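P450 cytochrome, putative (Rippkaea orientalis, PDB 6Y01) binds and carries the molybdenum cofactor, probably holding it for storage or delivery to molybdenum enzymes. Local coordinates at the interface of chains A and B. Residues are numbered along the deposited sequence; one frame, centred on the assembly and turned at random. Chains: chain A/B, p450 cytochrome, putative.

The interface of chains A and B. Residues chain A 17, 48, 72, 74, 91; chain B 72, 74, 91.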
ATOM      1  N   ILE A  17     -16.011  13.341  -7.887  1.00 22.10           N
ATOM      2  CA  ILE A  17     -16.096  11.958  -7.353  1.00 21.36           C
ATOM      3  C   ILE A  17     -16.529  12.072  -5.901  1.00 18.91           C
ATOM      4  O   ILE A  17     -15.836  12.728  -5.110  1.00 21.38           O
ATOM      5  CB  ILE A  17     -14.779  11.200  -7.414  1.00 25.05           C
ATOM      6  CG1 ILE A  17     -14.297  10.994  -8.815  1.00 26.14           C
ATOM      7  CG2 ILE A  17     -14.943   9.838  -6.668  1.00 27.01           C
ATOM      8  CD1 ILE A  17     -13.106  10.075  -8.932  1.00 28.80           C
ATOM      9  N   VAL A  48     -19.615  11.181 -10.203  1.00 19.19           N
ATOM     10  CA  VAL A  48     -19.149   9.781 -10.153  1.00 19.80           C
ATOM     11  C   VAL A  48     -19.220   9.309  -8.682  1.00 19.05           C
ATOM     12  O   VAL A  48     -18.818  10.026  -7.784  1.00 20.22           O
ATOM     13  CB  VAL A  48     -17.718   9.724 -10.655  1.00 20.41           C
ATOM     14  CG1 VAL A  48     -17.198   8.313 -10.589  1.00 21.15           C
ATOM     15  CG2 VAL A  48     -17.630  10.205 -12.104  1.00 21.23           C
ATOM     16  N   LEU A  72     -22.032   6.677 -13.353  1.00 20.49           N
ATOM     17  CA  LEU A  72     -20.809   5.869 -13.338  1.00 19.76           C
ATOM     18  C   LEU A  72     -20.411   5.554 -11.901  1.00 18.88           C
ATOM     19  O   LEU A  72     -20.437   6.409 -11.042  1.00 19.83           O
ATOM     20  CB  LEU A  72     -19.679   6.656 -13.992  1.00 20.77           C
ATOM     21  CG  LEU A  72     -18.361   5.891 -14.144  1.00 23.52           C
ATOM     22  CD1 LEU A  72     -18.477   4.712 -15.076  1.00 25.79           C
ATOM     23  CD2 LEU A  72     -17.283   6.837 -14.646  1.00 27.10           C
ATOM     24  N   ILE A  74     -17.511   3.551  -9.365  1.00 18.24           N
ATOM     25  CA  ILE A  74     -16.148   3.036  -9.172  1.00 18.83           C
ATOM     26  C   ILE A  74     -16.143   2.263  -7.840  1.00 18.32           C
ATOM     27  O   ILE A  74     -16.697   2.737  -6.848  1.00 19.97           O
ATOM     28  CB  ILE A  74     -15.112   4.170  -9.070  1.00 20.41           C
ATOM     29  CG1 ILE A  74     -15.294   5.261 -10.131  1.00 21.12           C
ATOM     30  CG2 ILE A  74     -13.700   3.624  -9.055  1.00 22.64           C
ATOM     31  CD1 ILE A  74     -15.151   4.814 -11.569  1.00 23.57           C
ATOM     32  N   ILE A  91     -16.494   0.105 -12.731  1.00 19.55           N
ATOM     33  CA  ILE A  91     -15.037   0.120 -12.779  1.00 19.24           C
ATOM     34  C   ILE A  91     -14.555  -0.495 -11.465  1.00 18.47           C
ATOM     35  O   ILE A  91     -14.677   0.133 -10.407  1.00 19.48           O
ATOM     36  CB  ILE A  91     -14.452   1.515 -12.971  1.00 20.70           C
ATOM     37  CG1 ILE A  91     -15.039   2.208 -14.226  1.00 21.89           C
ATOM     38  CG2 ILE A  91     -12.948   1.454 -12.998  1.00 22.44           C
ATOM     39  CD1 ILE A  91     -14.723   1.559 -15.516  1.00 25.38           C
TER
ATOM     40  N   LEU B  72     -13.494   5.862 -22.145  1.00 21.80           N
ATOM     41  CA  LEU B  72     -13.275   6.141 -20.709  1.00 20.80           C
ATOM     42  C   LEU B  72     -11.838   5.814 -20.319  1.00 19.37           C
ATOM     43  O   LEU B  72     -11.315   4.744 -20.700  1.00 20.88           O
ATOM     44  CB  LEU B  72     -14.254   5.309 -19.902  1.00 21.87           C
ATOM     45  CG  LEU B  72     -14.209   5.546 -18.392  1.00 23.91           C
ATOM     46  CD1 LEU B  72     -14.670   6.927 -18.012  1.00 24.21           C
ATOM     47  CD2 LEU B  72     -15.054   4.510 -17.687  1.00 26.52           C
ATOM     48  N   ILE B  74      -8.957   5.701 -17.109  1.00 18.98           N
ATOM     49  CA  ILE B  74      -8.686   5.603 -15.646  1.00 18.64           C
ATOM     50  C   ILE B  74      -7.193   5.830 -15.469  1.00 18.70           C
ATOM     51  O   ILE B  74      -6.398   5.228 -16.193  1.00 20.19           O
ATOM     52  CB  ILE B  74      -9.045   4.222 -15.109  1.00 20.46           C
ATOM     53  CG1 ILE B  74     -10.393   3.728 -15.549  1.00 21.84           C
ATOM     54  CG2 ILE B  74      -8.925   4.226 -13.578  1.00 22.24           C
ATOM     55  CD1 ILE B  74     -11.597   4.555 -15.200  1.00 24.70           C
ATOM     56  N   ILE B  91     -11.036   9.499 -14.788  1.00 19.85           N
ATOM     57  CA  ILE B  91     -11.156   9.033 -13.380  1.00 20.09           C
ATOM     58  C   ILE B  91      -9.755   8.947 -12.823  1.00 19.14           C
ATOM     59  O   ILE B  91      -8.990   8.073 -13.248  1.00 19.79           O
ATOM     60  CB  ILE B  91     -11.863   7.684 -13.325  1.00 20.92           C
ATOM     61  CG1 ILE B  91     -13.232   7.675 -14.009  1.00 22.50           C
ATOM     62  CG2 ILE B  91     -11.925   7.218 -11.885  1.00 22.89           C
ATOM     63  CD1 ILE B  91     -14.232   8.590 -13.433  1.00 26.66           C
TER
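In B:Ile91, CG1 stands anti to the carbonyl carbon (chi1 -55°) and beside the backbone N, which sends the ethyl arm and its CD1 methyl into chain A, while A:Leu72 holds CG anti to its own backbone N (chi1 -176°) and offers the CD2 branch in return. The two side chains meet tip to tip, with CD1 of B:Ile91 3.7 Å from CD2 of A:Leu72. CD1 of B:Ile91 also rests against the forked end of A:Val48, 4.0 Å from its CG2, with CG1 hardly farther off, so it touches both branches of the valine as well as one branch of the leucine. The shorter arm of B:Ile91 works separately: its CG2 points to A:Ile74, whose CD1 comes to 4.0 Å. A:Ile17, on strand 17-21, borders the site more loosely, with CD1 4.3 Å from CG2 of B:Ile91. An alanine in place of B:Ile91 would probably open a gap between A:Leu72, A:Val48 and A:Ile74 and deprive the leucine CD2 branch of its methyl partner.

The patch is entirely aliphatic, without polar bonding between the two sides, and hides 211 Å² of protein surface in all. Packing of methyl groups is therefore likely to be what holds this part of a two-fold symmetric interface between copies of a Rossmann-type carrier protein together. Strands 73-77 and 91-94 of both chains supply isoleucines to it, and strand 48-51 of chain A adds the valine. The repetition of the contact about the two-fold axis would suit a dimer within the four-chain assembly, although a crystal contact cannot be excluded from the geometry. The exchanged half repeats this division of labour: CG2 of A:Ile91 faces CD1 of B:Ile74, and CD1 of A:Ile91 lies 3.7 Å from CD2 of B:Leu72.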